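PDB 6K2F: actin binding protein family protein from Entamoeba histolytica HM-1:IMSS, which probably binds actin monomers and restrains their polymerisation by sequestering them, this chain being the N-terminal ADF-homology domain of twinfilin. Local coordinates for residues A[7-12]-A[106-111]; A[82-87]-A[100-105]; A[50-55]-A[64-69]. All blocks are in the same frame, centred on the assembly; numbering follows the deposited sequence.

In the fold
The three contacts lie on the two faces of one mixed sheet. Interactions 1 and 2, with centres about 13 Å apart, share helix 103-109: the first joins it to helix 6-18, the second to strand 77-85. Interaction 3 sits on the opposite side of the chain's centre, its own centre about 17 Å from that of interaction 1, where the segment after helix 45-49 meets strand 62-68, the antiparallel neighbour of 77-85. Along the chain, interaction 3 closes before interaction 2 opens, and both fall between the partners of interaction 1. Helices 92-101 and 103-109 probably correspond to the kinked long helix that contributes to actin binding in ADF/cofilin relatives; interactions 1 and 2 pack its second part, including the junction, against helix 6-18 and the sheet.

Interaction 1 (A[7-12]-A[106-111]); sequences DLINKF and RTTLGG
F12 and L109 meet because their first torsions send the side chains at each other from opposite directions. In F12, CG stands anti to the backbone N (chi1 179°), which carries the ring out of helix 6-18 toward 106-111. In L109, CG is anti to the carbonyl carbon and CD1 continues the chain away from CA (chi2 179°), making that methyl the forward end of the residue.

The evidence for a CH-pi contact is direct. L109 CD1 lies 3.7 Å from the centroid of the F12 ring and only 5° off its normal, so the methyl is centred over the face and almost equally distant from all six ring carbons. The second branch sits outside the rim, with L109 CD2 3.8 Å from F12 CD2.

One helical turn back, I9 extends the contact. Its end methyl CD1 reaches T108 CG2 at 3.8 Å, the two side chains crossing at about a right angle, while I9 CG2 lies 4.3 Å from L109 CD2. T108 turns its methyl to I9 while its OG1 is hydrogen-bonded to R104 O, one turn earlier in its own helix. L4 of strand 3-4 touches I9, T108 and L109 alike, and the F12 ring also meets the ring of W80 with the planes inclined.

Between 7-12 and 106-111 the touching atoms are aliphatic carbons and an aromatic ring. Cohesion is therefore expected to come from dispersion and the exclusion of water, the methyl over the aromatic face probably giving what directionality there is.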
ATOM      1  N   ASP A   7     -16.167  13.110   4.853  1.00 23.06           N
ATOM      2  CA  ASP A   7     -14.755  13.003   4.407  1.00 25.12           C
ATOM      3  C   ASP A   7     -14.288  11.563   4.591  1.00 21.92           C
ATOM      4  O   ASP A   7     -13.602  11.055   3.711  1.00 21.75           O
ATOM      5  CB  ASP A   7     -13.822  13.971   5.138  1.00 29.76           C
ATOM      6  CG  ASP A   7     -13.819  15.384   4.576  1.00 71.70           C
ATOM      7  OD1 ASP A   7     -14.389  15.595   3.483  1.00 73.77           O
ATOM      8  OD2 ASP A   7     -13.241  16.269   5.237  1.00 96.13           O
ATOM      9  N   LEU A   8     -14.626  10.934   5.723  1.00 18.39           N
ATOM     10  CA  LEU A   8     -14.186   9.541   5.997  1.00 16.28           C
ATOM     11  C   LEU A   8     -14.824   8.618   4.964  1.00 16.72           C
ATOM     12  O   LEU A   8     -14.124   7.764   4.427  1.00 16.69           O
ATOM     13  CB  LEU A   8     -14.562   9.117   7.422  1.00 14.82           C
ATOM     14  CG  LEU A   8     -14.299   7.647   7.774  1.00 16.57           C
ATOM     15  CD1 LEU A   8     -12.847   7.274   7.517  1.00 17.44           C
ATOM     16  CD2 LEU A   8     -14.674   7.374   9.225  1.00 17.90           C
ATOM     17  N   ILE A   9     -16.118   8.756   4.710  1.00 15.59           N
ATOM     18  CA  ILE A   9     -16.793   7.881   3.709  1.00 17.26           C
ATOM     19  C   ILE A   9     -16.115   8.068   2.351  1.00 19.29           C
ATOM     20  O   ILE A   9     -15.835   7.059   1.701  1.00 18.39           O
ATOM     21  CB  ILE A   9     -18.297   8.126   3.641  1.00 19.57           C
ATOM     22  CG1 ILE A   9     -18.966   7.841   4.987  1.00 19.02           C
ATOM     23  CG2 ILE A   9     -18.907   7.287   2.536  1.00 20.31           C
ATOM     24  CD1 ILE A   9     -20.344   8.420   5.116  1.00 23.25           C
ATOM     25  N   ASN A  10     -15.895   9.305   1.920  1.00 21.63           N
ATOM     26  CA  ASN A  10     -15.252   9.598   0.611  1.00 19.31           C
ATOM     27  C   ASN A  10     -13.865   8.938   0.534  1.00 20.94           C
ATOM     28  O   ASN A  10     -13.555   8.323  -0.507  1.00 21.19           O
ATOM     29  CB  ASN A  10     -15.148  11.105   0.369  1.00 23.83           C
ATOM     30  CG  ASN A  10     -14.378  11.448  -0.891  1.00 34.06           C
ATOM     31  OD1 ASN A  10     -13.459  12.266  -0.865  1.00 59.79           O
ATOM     32  ND2 ASN A  10     -14.741  10.813  -1.994  1.00 30.27           N
ATOM     33  N   LYS A  11     -13.029   9.124   1.559  1.00 20.07           N
ATOM     34  CA  LYS A  11     -11.636   8.626   1.531  1.00 18.83           C
ATOM     35  C   LYS A  11     -11.672   7.099   1.536  1.00 18.25           C
ATOM     36  O   LYS A  11     -10.882   6.472   0.814  1.00 19.62           O
ATOM     37  CB  LYS A  11     -10.830   9.167   2.711  1.00 25.04           C
ATOM     38  CG  LYS A  11     -10.536  10.662   2.690  1.00 41.19           C
ATOM     39  CD  LYS A  11      -9.943  11.227   1.411  1.00 79.12           C
ATOM     40  CE  LYS A  11      -9.954  12.743   1.401  1.00 89.25           C
ATOM     41  NZ  LYS A  11     -11.316  13.283   1.630  1.00 73.00           N
ATOM     42  N   PHE A  12     -12.569   6.503   2.322  1.00 17.23           N
ATOM     43  CA  PHE A  12     -12.753   5.038   2.352  1.00 15.22           C
ATOM     44  C   PHE A  12     -13.121   4.540   0.962  1.00 17.15           C
ATOM     45  O   PHE A  12     -12.471   3.608   0.455  1.00 16.91           O
ATOM     46  CB  PHE A  12     -13.816   4.606   3.357  1.00 17.23           C
ATOM     47  CG  PHE A  12     -13.991   3.113   3.328  1.00 17.41           C
ATOM     48  CD1 PHE A  12     -13.136   2.301   4.060  1.00 19.64           C
ATOM     49  CD2 PHE A  12     -14.933   2.535   2.504  1.00 19.58           C
ATOM     50  CE1 PHE A  12     -13.285   0.924   4.006  1.00 25.15           C
ATOM     51  CE2 PHE A  12     -15.052   1.158   2.436  1.00 22.87           C
ATOM     52  CZ  PHE A  12     -14.223   0.363   3.187  1.00 20.71           C
ATOM     53  N   ARG A 106     -20.256  -1.153   9.226  1.00 19.41           N
ATOM     54  CA  ARG A 106     -20.883  -2.124   8.290  1.00 22.54           C
ATOM     55  C   ARG A 106     -22.181  -1.515   7.763  1.00 19.75           C
ATOM     56  O   ARG A 106     -22.480  -1.683   6.581  1.00 24.13           O
ATOM     57  CB  ARG A 106     -21.081  -3.491   8.954  1.00 31.65           C
ATOM     58  CG  ARG A 106     -22.366  -3.651   9.754  1.00 58.74           C
ATOM     59  CD  ARG A 106     -22.498  -5.072  10.271  1.00 75.88           C
ATOM     60  NE  ARG A 106     -21.674  -5.245  11.460  1.00 59.47           N
ATOM     61  CZ  ARG A 106     -22.033  -4.885  12.689  1.00 87.60           C
ATOM     62  NH1 ARG A 106     -23.217  -4.332  12.906  1.00 51.56           N
ATOM     63  NH2 ARG A 106     -21.199  -5.072  13.699  1.00 58.88           N
ATOM     64  N   THR A 107     -22.931  -0.812   8.621  1.00 23.61           N
ATOM     65  CA  THR A 107     -24.246  -0.247   8.251  1.00 23.81           C
ATOM     66  C   THR A 107     -24.034   0.843   7.191  1.00 26.11           C
ATOM     67  O   THR A 107     -24.858   0.950   6.268  1.00 28.40           O
ATOM     68  CB  THR A 107     -25.023   0.173   9.503  1.00 30.10           C
ATOM     69  OG1 THR A 107     -24.270   1.178  10.168  1.00 38.22           O
ATOM     70  CG2 THR A 107     -25.270  -0.978  10.452  1.00 30.55           C
ATOM     71  N   THR A 108     -22.947   1.598   7.291  1.00 21.29           N
ATOM     72  CA  THR A 108     -22.681   2.771   6.429  1.00 21.23           C
ATOM     73  C   THR A 108     -21.983   2.336   5.143  1.00 22.71           C
ATOM     74  O   THR A 108     -22.379   2.828   4.051  1.00 25.34           O
ATOM     75  CB  THR A 108     -21.847   3.821   7.164  1.00 22.03           C
ATOM     76  OG1 THR A 108     -22.567   4.162   8.355  1.00 21.69           O
ATOM     77  CG2 THR A 108     -21.606   5.041   6.307  1.00 20.01           C
ATOM     78  N   LEU A 109     -20.971   1.481   5.268  1.00 20.15           N
ATOM     79  CA  LEU A 109     -20.071   1.177   4.131  1.00 22.10           C
ATOM     80  C   LEU A 109     -20.583  -0.042   3.364  1.00 31.17           C
ATOM     81  O   LEU A 109     -20.273  -0.137   2.174  1.00 38.53           O
ATOM     82  CB  LEU A 109     -18.650   1.001   4.652  1.00 18.53           C
ATOM     83  CG  LEU A 109     -18.101   2.258   5.339  1.00 18.10           C
ATOM     84  CD1 LEU A 109     -16.712   2.038   5.862  1.00 18.04           C
ATOM     85  CD2 LEU A 109     -18.152   3.453   4.384  1.00 19.00           C
ATOM     86  N   GLY A 110     -21.362  -0.907   4.010  1.00 25.29           N
ATOM     87  CA  GLY A 110     -21.972  -2.088   3.367  1.00 30.43           C
ATOM     88  C   GLY A 110     -21.591  -3.356   4.097  1.00 29.49           C
ATOM     89  O   GLY A 110     -20.458  -3.435   4.610  1.00 26.08           O
ATOM     90  N   GLY A 111     -22.516  -4.312   4.167  1.00 32.10           N
ATOM     91  CA  GLY A 111     -22.335  -5.579   4.902  1.00 34.22           C
ATOM     92  C   GLY A 111     -21.259  -6.471   4.291  1.00 27.98           C
ATOM     93  O   GLY A 111     -20.764  -7.330   5.031  1.00 43.30           O
TER

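Interaction 2 (A[82-87]-A[100-105]); sequences LLAYIP and STKARF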
ATOM      1  N   LEU A  82     -12.026  -4.343  10.354  1.00 13.36           N
ATOM      2  CA  LEU A  82     -12.306  -3.235  11.287  1.00 14.28           C
ATOM      3  C   LEU A  82     -11.540  -3.555  12.564  1.00 13.52           C
ATOM      4  O   LEU A  82     -11.886  -4.540  13.228  1.00 15.73           O
ATOM      5  CB  LEU A  82     -13.810  -3.122  11.533  1.00 14.60           C
ATOM      6  CG  LEU A  82     -14.179  -2.081  12.599  1.00 20.81           C
ATOM      7  CD1 LEU A  82     -13.644  -0.703  12.251  1.00 25.72           C
ATOM      8  CD2 LEU A  82     -15.681  -2.058  12.795  1.00 26.87           C
ATOM      9  N   LEU A  83     -10.487  -2.797  12.834  1.00 11.96           N
ATOM     10  CA  LEU A  83      -9.698  -2.955  14.075  1.00 12.23           C
ATOM     11  C   LEU A  83     -10.228  -1.908  15.044  1.00 14.43           C
ATOM     12  O   LEU A  83     -10.231  -0.730  14.683  1.00 14.72           O
ATOM     13  CB  LEU A  83      -8.218  -2.738  13.781  1.00 14.98           C
ATOM     14  CG  LEU A  83      -7.638  -3.562  12.629  1.00 15.16           C
ATOM     15  CD1 LEU A  83      -6.151  -3.288  12.496  1.00 16.74           C
ATOM     16  CD2 LEU A  83      -7.898  -5.043  12.803  1.00 16.38           C
ATOM     17  N   ALA A  84     -10.697  -2.319  16.208  1.00 10.78           N
ATOM     18  CA  ALA A  84     -11.208  -1.348  17.191  1.00 12.71           C
ATOM     19  C   ALA A  84     -10.316  -1.474  18.416  1.00 11.07           C
ATOM     20  O   ALA A  84     -10.393  -2.523  19.102  1.00 11.94           O
ATOM     21  CB  ALA A  84     -12.639  -1.623  17.515  1.00 14.43           C
ATOM     22  N   TYR A  85      -9.493  -0.454  18.648  1.00 11.81           N
ATOM     23  CA  TYR A  85      -8.611  -0.375  19.833  1.00 11.54           C
ATOM     24  C   TYR A  85      -9.404   0.357  20.910  1.00 11.44           C
ATOM     25  O   TYR A  85      -9.659   1.546  20.738  1.00 12.48           O
ATOM     26  CB  TYR A  85      -7.295   0.326  19.501  1.00 12.22           C
ATOM     27  CG  TYR A  85      -6.464   0.630  20.726  1.00 11.49           C
ATOM     28  CD1 TYR A  85      -6.060  -0.370  21.590  1.00 12.27           C
ATOM     29  CD2 TYR A  85      -6.105   1.924  21.043  1.00 14.13           C
ATOM     30  CE1 TYR A  85      -5.313  -0.089  22.722  1.00 13.01           C
ATOM     31  CE2 TYR A  85      -5.372   2.215  22.173  1.00 10.85           C
ATOM     32  CZ  TYR A  85      -4.964   1.209  23.025  1.00 11.56           C
ATOM     33  OH  TYR A  85      -4.254   1.515  24.158  1.00 13.83           O
ATOM     34  N   ILE A  86      -9.876  -0.376  21.900  1.00 11.01           N
ATOM     35  CA  ILE A  86     -10.728   0.193  22.969  1.00 14.32           C
ATOM     36  C   ILE A  86     -10.119  -0.248  24.283  1.00 12.97           C
ATOM     37  O   ILE A  86     -10.525  -1.256  24.866  1.00 13.99           O
ATOM     38  CB  ILE A  86     -12.201  -0.219  22.798  1.00 15.11           C
ATOM     39  CG1 ILE A  86     -12.705   0.142  21.402  1.00 16.17           C
ATOM     40  CG2 ILE A  86     -13.043   0.409  23.910  1.00 19.74           C
ATOM     41  CD1 ILE A  86     -14.079  -0.393  21.100  1.00 21.43           C
ATOM     42  N   PRO A  87      -9.075   0.476  24.764  1.00 13.44           N
ATOM     43  CA  PRO A  87      -8.362   0.072  25.969  1.00 13.72           C
ATOM     44  C   PRO A  87      -9.250   0.108  27.216  1.00 15.89           C
ATOM     45  O   PRO A  87     -10.082   0.986  27.322  1.00 17.04           O
ATOM     46  CB  PRO A  87      -7.181   1.049  26.042  1.00 15.48           C
ATOM     47  CG  PRO A  87      -7.615   2.251  25.222  1.00 13.00           C
ATOM     48  CD  PRO A  87      -8.487   1.668  24.126  1.00 12.90           C
ATOM     49  N   SER A 100     -20.240   0.739  20.932  1.00 20.12           N
ATOM     50  CA  SER A 100     -21.587   0.798  20.291  1.00 25.78           C
ATOM     51  C   SER A 100     -21.478   1.343  18.855  1.00 27.06           C
ATOM     52  O   SER A 100     -22.308   0.962  18.005  1.00 32.94           O
ATOM     53  CB  SER A 100     -22.560   1.606  21.101  1.00 31.54           C
ATOM     54  OG  SER A 100     -22.162   2.963  21.151  1.00 36.55           O
ATOM     55  N   THR A 101     -20.489   2.191  18.577  1.00 19.73           N
ATOM     56  CA  THR A 101     -20.337   2.875  17.256  1.00 20.56           C
ATOM     57  C   THR A 101     -19.633   1.947  16.251  1.00 22.76           C
ATOM     58  O   THR A 101     -19.742   2.218  15.030  1.00 22.21           O
ATOM     59  CB  THR A 101     -19.644   4.229  17.450  1.00 21.51           C
ATOM     60  OG1 THR A 101     -20.457   5.022  18.316  1.00 22.33           O
ATOM     61  CG2 THR A 101     -19.371   4.949  16.153  1.00 23.53           C
ATOM     62  N   LYS A 102     -19.002   0.852  16.692  1.00 20.05           N
ATOM     63  CA  LYS A 102     -18.379  -0.148  15.773  1.00 18.57           C
ATOM     64  C   LYS A 102     -19.365  -0.544  14.672  1.00 19.81           C
ATOM     65  O   LYS A 102     -18.936  -0.712  13.519  1.00 20.73           O
ATOM     66  CB  LYS A 102     -17.985  -1.443  16.494  1.00 24.84           C
ATOM     67  CG  LYS A 102     -16.671  -1.428  17.252  1.00 36.69           C
ATOM     68  CD  LYS A 102     -16.218  -2.833  17.629  1.00 36.66           C
ATOM     69  CE  LYS A 102     -17.096  -3.483  18.683  1.00 45.74           C
ATOM     70  NZ  LYS A 102     -16.560  -4.802  19.106  1.00 35.85           N
ATOM     71  N   ALA A 103     -20.634  -0.752  15.013  1.00 22.13           N
ATOM     72  CA  ALA A 103     -21.650  -1.308  14.086  1.00 28.47           C
ATOM     73  C   ALA A 103     -21.920  -0.309  12.959  1.00 22.27           C
ATOM     74  O   ALA A 103     -22.414  -0.731  11.897  1.00 25.08           O
ATOM     75  CB  ALA A 103     -22.920  -1.658  14.822  1.00 31.65           C
ATOM     76  N   ARG A 104     -21.599   0.972  13.171  1.00 22.59           N
ATOM     77  CA  ARG A 104     -21.913   2.020  12.171  1.00 19.41           C
ATOM     78  C   ARG A 104     -21.080   1.765  10.905  1.00 17.32           C
ATOM     79  O   ARG A 104     -21.545   2.151   9.836  1.00 21.71           O
ATOM     80  CB  ARG A 104     -21.671   3.424  12.736  1.00 28.03           C
ATOM     81  CG  ARG A 104     -22.595   4.471  12.131  1.00 41.99           C
ATOM     82  CD  ARG A 104     -24.013   4.377  12.672  1.00 43.29           C
ATOM     83  NE  ARG A 104     -24.022   4.601  14.112  1.00 47.44           N
ATOM     84  CZ  ARG A 104     -24.277   3.686  15.045  1.00 74.49           C
ATOM     85  NH1 ARG A 104     -24.578   2.443  14.707  1.00 49.04           N
ATOM     86  NH2 ARG A 104     -24.237   4.016  16.325  1.00 57.19           N
ATOM     87  N   PHE A 105     -19.907   1.125  10.982  1.00 17.95           N
ATOM     88  CA  PHE A 105     -19.049   0.923   9.784  1.00 17.28           C
ATOM     89  C   PHE A 105     -19.774   0.010   8.790  1.00 17.86           C
ATOM     90  O   PHE A 105     -19.892   0.394   7.617  1.00 19.53           O
ATOM     91  CB  PHE A 105     -17.657   0.416  10.164  1.00 16.25           C
ATOM     92  CG  PHE A 105     -16.828   1.476  10.850  1.00 14.56           C
ATOM     93  CD1 PHE A 105     -16.157   2.437  10.116  1.00 13.87           C
ATOM     94  CD2 PHE A 105     -16.742   1.531  12.232  1.00 17.85           C
ATOM     95  CE1 PHE A 105     -15.421   3.433  10.738  1.00 15.83           C
ATOM     96  CE2 PHE A 105     -15.998   2.526  12.852  1.00 17.20           C
ATOM     97  CZ  PHE A 105     -15.339   3.470  12.112  1.00 13.78           C
TER
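The F105 ring receives L82 CD1 over one face, while the carbonyl oxygen K102 O lies at its edge, in the ring plane. L82 CD1 is 3.8 Å above that plane but shifted toward the rim. The offset shows in the CH-pi geometry too: from the ring centroid, CD1 is 4.1 Å away and 21° off the normal. Y63 adds an edge-to-face ring contact with F105.

L82 works with both branches. With its CG anti to the backbone N (chi1 174°), the side chain crosses F105 at about a right angle; CD1 goes over the ring and CD2 lies beyond its rim, off the plane, beside K102 O. L82 CD2 is 3.8 Å from F105 CD2 and 3.6 Å from K102 O. That oxygen also accepts the backbone N-H of F105, in a rather long bond of 3.3 Å between F105 N and K102 O, so it has at least this one N-H partner beside the leucine methyl.

Two residues further along the strand, A84 meets the aliphatic part of K102, its CB 3.8 Å from K102 CD. The lysine chain bends about the CG-CD bond, the two carbons that touch A84 CB.

Strand 77-85 thus presents L82 and A84 to the junction of helices 92-101 and 103-109. L65 from the neighbouring strand 62-68, F114 from 114-120 and I33 from 32-39 also touch F105, which packs helix 103-109 onto the sheet.

Interaction 3 (A[50-55]-A[64-69]); sequences DLVLKY and ILFRTE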
ATOM      1  N   ASP A  50       1.887  -4.625  10.893  1.00 14.09           N
ATOM      2  CA  ASP A  50       2.711  -4.087  11.999  1.00 15.73           C
ATOM      3  C   ASP A  50       2.698  -2.550  11.974  1.00 16.79           C
ATOM      4  O   ASP A  50       2.994  -1.937  13.038  1.00 17.91           O
ATOM      5  CB  ASP A  50       4.115  -4.671  11.952  1.00 17.89           C
ATOM      6  CG  ASP A  50       4.170  -6.104  12.453  1.00 25.98           C
ATOM      7  OD1 ASP A  50       3.262  -6.496  13.212  1.00 19.20           O
ATOM      8  OD2 ASP A  50       5.138  -6.816  12.102  1.00 29.92           O
ATOM      9  N   LEU A  51       2.388  -1.918  10.839  1.00 16.16           N
ATOM     10  CA  LEU A  51       2.366  -0.424  10.769  1.00 16.74           C
ATOM     11  C   LEU A  51       1.296   0.144  11.700  1.00 15.18           C
ATOM     12  O   LEU A  51       1.458   1.283  12.162  1.00 16.07           O
ATOM     13  CB  LEU A  51       2.109   0.027   9.330  1.00 16.86           C
ATOM     14  CG  LEU A  51       3.207  -0.336   8.339  1.00 21.44           C
ATOM     15  CD1 LEU A  51       2.786   0.049   6.929  1.00 22.07           C
ATOM     16  CD2 LEU A  51       4.526   0.331   8.718  1.00 27.37           C
ATOM     17  N   VAL A  52       0.243  -0.611  11.988  1.00 14.44           N
ATOM     18  CA  VAL A  52      -0.851  -0.151  12.881  1.00 13.46           C
ATOM     19  C   VAL A  52      -0.261   0.281  14.224  1.00 16.69           C
ATOM     20  O   VAL A  52      -0.759   1.272  14.815  1.00 17.21           O
ATOM     21  CB  VAL A  52      -1.897  -1.255  13.068  1.00 15.09           C
ATOM     22  CG1 VAL A  52      -2.828  -0.950  14.245  1.00 19.38           C
ATOM     23  CG2 VAL A  52      -2.664  -1.455  11.778  1.00 16.42           C
ATOM     24  N   LEU A  53       0.746  -0.439  14.708  1.00 16.99           N
ATOM     25  CA  LEU A  53       1.304  -0.209  16.065  1.00 19.13           C
ATOM     26  C   LEU A  53       1.890   1.203  16.183  1.00 25.13           C
ATOM     27  O   LEU A  53       2.014   1.692  17.340  1.00 28.08           O
ATOM     28  CB  LEU A  53       2.350  -1.286  16.337  1.00 19.16           C
ATOM     29  CG  LEU A  53       1.853  -2.725  16.284  1.00 25.89           C
ATOM     30  CD1 LEU A  53       2.997  -3.699  16.532  1.00 30.57           C
ATOM     31  CD2 LEU A  53       0.749  -2.940  17.291  1.00 26.87           C
ATOM     32  N   LYS A  54       2.288   1.811  15.064  1.00 17.88           N
ATOM     33  CA  LYS A  54       2.868   3.176  15.025  1.00 20.50           C
ATOM     34  C   LYS A  54       1.777   4.250  15.190  1.00 18.38           C
ATOM     35  O   LYS A  54       2.124   5.398  15.501  1.00 21.46           O
ATOM     36  CB  LYS A  54       3.541   3.430  13.674  1.00 30.62           C
ATOM     37  CG  LYS A  54       4.792   2.622  13.359  1.00 48.17           C
ATOM     38  CD  LYS A  54       5.486   3.141  12.101  1.00 72.45           C
ATOM     39  CE  LYS A  54       6.962   2.807  12.012  1.00102.04           C
ATOM     40  NZ  LYS A  54       7.184   1.385  11.658  1.00 97.36           N
ATOM     41  N   TYR A  55       0.509   3.907  14.960  1.00 16.29           N
ATOM     42  CA  TYR A  55      -0.611   4.871  14.932  1.00 14.55           C
ATOM     43  C   TYR A  55      -1.457   4.819  16.198  1.00 14.88           C
ATOM     44  O   TYR A  55      -2.055   5.832  16.527  1.00 16.13           O
ATOM     45  CB  TYR A  55      -1.485   4.561  13.722  1.00 14.67           C
ATOM     46  CG  TYR A  55      -0.848   5.004  12.431  1.00 15.42           C
ATOM     47  CD1 TYR A  55       0.066   4.209  11.764  1.00 15.14           C
ATOM     48  CD2 TYR A  55      -1.119   6.245  11.892  1.00 18.27           C
ATOM     49  CE1 TYR A  55       0.683   4.629  10.596  1.00 15.13           C
ATOM     50  CE2 TYR A  55      -0.536   6.669  10.704  1.00 20.61           C
ATOM     51  CZ  TYR A  55       0.358   5.850  10.041  1.00 18.16           C
ATOM     52  OH  TYR A  55       0.938   6.293   8.883  1.00 20.57           O
ATOM     53  N   ILE A  64      -9.226   1.397  13.181  1.00 11.06           N
ATOM     54  CA  ILE A  64      -8.388   1.266  11.958  1.00 13.23           C
ATOM     55  C   ILE A  64      -9.192   0.469  10.941  1.00 14.59           C
ATOM     56  O   ILE A  64      -9.617  -0.631  11.254  1.00 13.22           O
ATOM     57  CB  ILE A  64      -7.064   0.523  12.197  1.00 15.60           C
ATOM     58  CG1 ILE A  64      -6.267   1.058  13.385  1.00 22.31           C
ATOM     59  CG2 ILE A  64      -6.267   0.540  10.894  1.00 16.73           C
ATOM     60  CD1 ILE A  64      -5.597   2.329  13.111  1.00 22.15           C
ATOM     61  N   LEU A  65      -9.429   1.057   9.776  1.00 13.61           N
ATOM     62  CA  LEU A  65     -10.013   0.346   8.623  1.00 12.37           C
ATOM     63  C   LEU A  65      -8.846  -0.157   7.787  1.00 10.57           C
ATOM     64  O   LEU A  65      -8.139   0.672   7.217  1.00 12.52           O
ATOM     65  CB  LEU A  65     -10.919   1.293   7.845  1.00 13.44           C
ATOM     66  CG  LEU A  65     -12.002   1.955   8.677  1.00 19.69           C
ATOM     67  CD1 LEU A  65     -12.809   2.916   7.839  1.00 19.72           C
ATOM     68  CD2 LEU A  65     -12.885   0.911   9.318  1.00 24.28           C
ATOM     69  N   PHE A  66      -8.614  -1.455   7.823  1.00 13.04           N
ATOM     70  CA  PHE A  66      -7.387  -2.070   7.280  1.00 14.55           C
ATOM     71  C   PHE A  66      -7.777  -2.924   6.068  1.00 11.80           C
ATOM     72  O   PHE A  66      -8.509  -3.898   6.173  1.00 12.83           O
ATOM     73  CB  PHE A  66      -6.693  -2.885   8.360  1.00 12.10           C
ATOM     74  CG  PHE A  66      -5.285  -3.271   8.006  1.00 12.24           C
ATOM     75  CD1 PHE A  66      -5.059  -4.352   7.176  1.00 12.47           C
ATOM     76  CD2 PHE A  66      -4.201  -2.579   8.527  1.00 10.55           C
ATOM     77  CE1 PHE A  66      -3.770  -4.730   6.857  1.00 13.51           C
ATOM     78  CE2 PHE A  66      -2.909  -2.933   8.164  1.00 13.83           C
ATOM     79  CZ  PHE A  66      -2.700  -4.012   7.343  1.00 12.07           C
ATOM     80  N   ARG A  67      -7.243  -2.567   4.926  1.00 11.09           N
ATOM     81  CA  ARG A  67      -7.605  -3.214   3.643  1.00 12.43           C
ATOM     82  C   ARG A  67      -6.908  -4.572   3.524  1.00 13.23           C
ATOM     83  O   ARG A  67      -5.700  -4.642   3.740  1.00 15.11           O
ATOM     84  CB  ARG A  67      -7.217  -2.306   2.481  1.00 13.27           C
ATOM     85  CG  ARG A  67      -7.731  -2.802   1.139  1.00 14.47           C
ATOM     86  CD  ARG A  67      -7.334  -1.911  -0.025  1.00 15.79           C
ATOM     87  NE  ARG A  67      -5.896  -1.689  -0.074  1.00 16.39           N
ATOM     88  CZ  ARG A  67      -4.984  -2.560  -0.484  1.00 19.11           C
ATOM     89  NH1 ARG A  67      -5.338  -3.763  -0.904  1.00 20.06           N
ATOM     90  NH2 ARG A  67      -3.705  -2.227  -0.486  1.00 19.10           N
ATOM     91  N   THR A  68      -7.657  -5.618   3.201  1.00 13.07           N
ATOM     92  CA  THR A  68      -7.087  -6.958   2.942  1.00 13.87           C
ATOM     93  C   THR A  68      -6.642  -7.043   1.485  1.00 14.40           C
ATOM     94  O   THR A  68      -6.817  -6.079   0.716  1.00 17.27           O
ATOM     95  CB  THR A  68      -8.066  -8.100   3.246  1.00 14.68           C
ATOM     96  OG1 THR A  68      -9.044  -8.201   2.209  1.00 17.12           O
ATOM     97  CG2 THR A  68      -8.728  -7.933   4.596  1.00 17.32           C
ATOM     98  N   GLU A  69      -6.139  -8.214   1.066  1.00 17.76           N
ATOM     99  CA  GLU A  69      -5.789  -8.503  -0.350  1.00 18.55           C
ATOM    100  C   GLU A  69      -6.946  -9.171  -1.095  1.00 17.95           C
ATOM    101  O   GLU A  69      -6.772  -9.501  -2.273  1.00 22.27           O
ATOM    102  CB  GLU A  69      -4.559  -9.405  -0.394  1.00 24.08           C
ATOM    103  CG  GLU A  69      -3.286  -8.704   0.031  1.00 32.49           C
ATOM    104  CD  GLU A  69      -3.003  -7.448  -0.769  1.00 41.84           C
ATOM    105  OE1 GLU A  69      -2.949  -7.528  -2.010  1.00 35.27           O
ATOM    106  OE2 GLU A  69      -2.915  -6.388  -0.154  1.00 32.58           O
TER
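V52 meets strand 62-68 with its two methyls divided between I64 and F66, residues two apart that point to the same side of the strand. Against I64 the side chains slide past each other in opposite directions, bringing V52 CG1 to 4.1 Å from I64 CG1. Toward F66 the approach is slanted: V52 CG2 comes to 3.8 Å from F66 CD2 and is about as close to CE2, touching the ring obliquely at these two carbons. This division follows from chi1 of 165°, which sets CG1 anti to the backbone N and leaves CG2 beside it.

The segment carrying V52 is a helical turn whose bonds follow a 3-10-like pattern, N of residue i+3 to O of residue i; that from Y55 N to V52 O measures 2.9 Å. Outside the pair, F23 packs on V52 and I64, while F45 meets the F66 ring with the planes at about 80°.

L65, between the two contact residues, belongs to the other face of the sheet, where F12 and F105 reach it. A central sheet with helical segments packed on both of its faces is the plan of the ADF-homology fold, and here V52 belongs to one such layer.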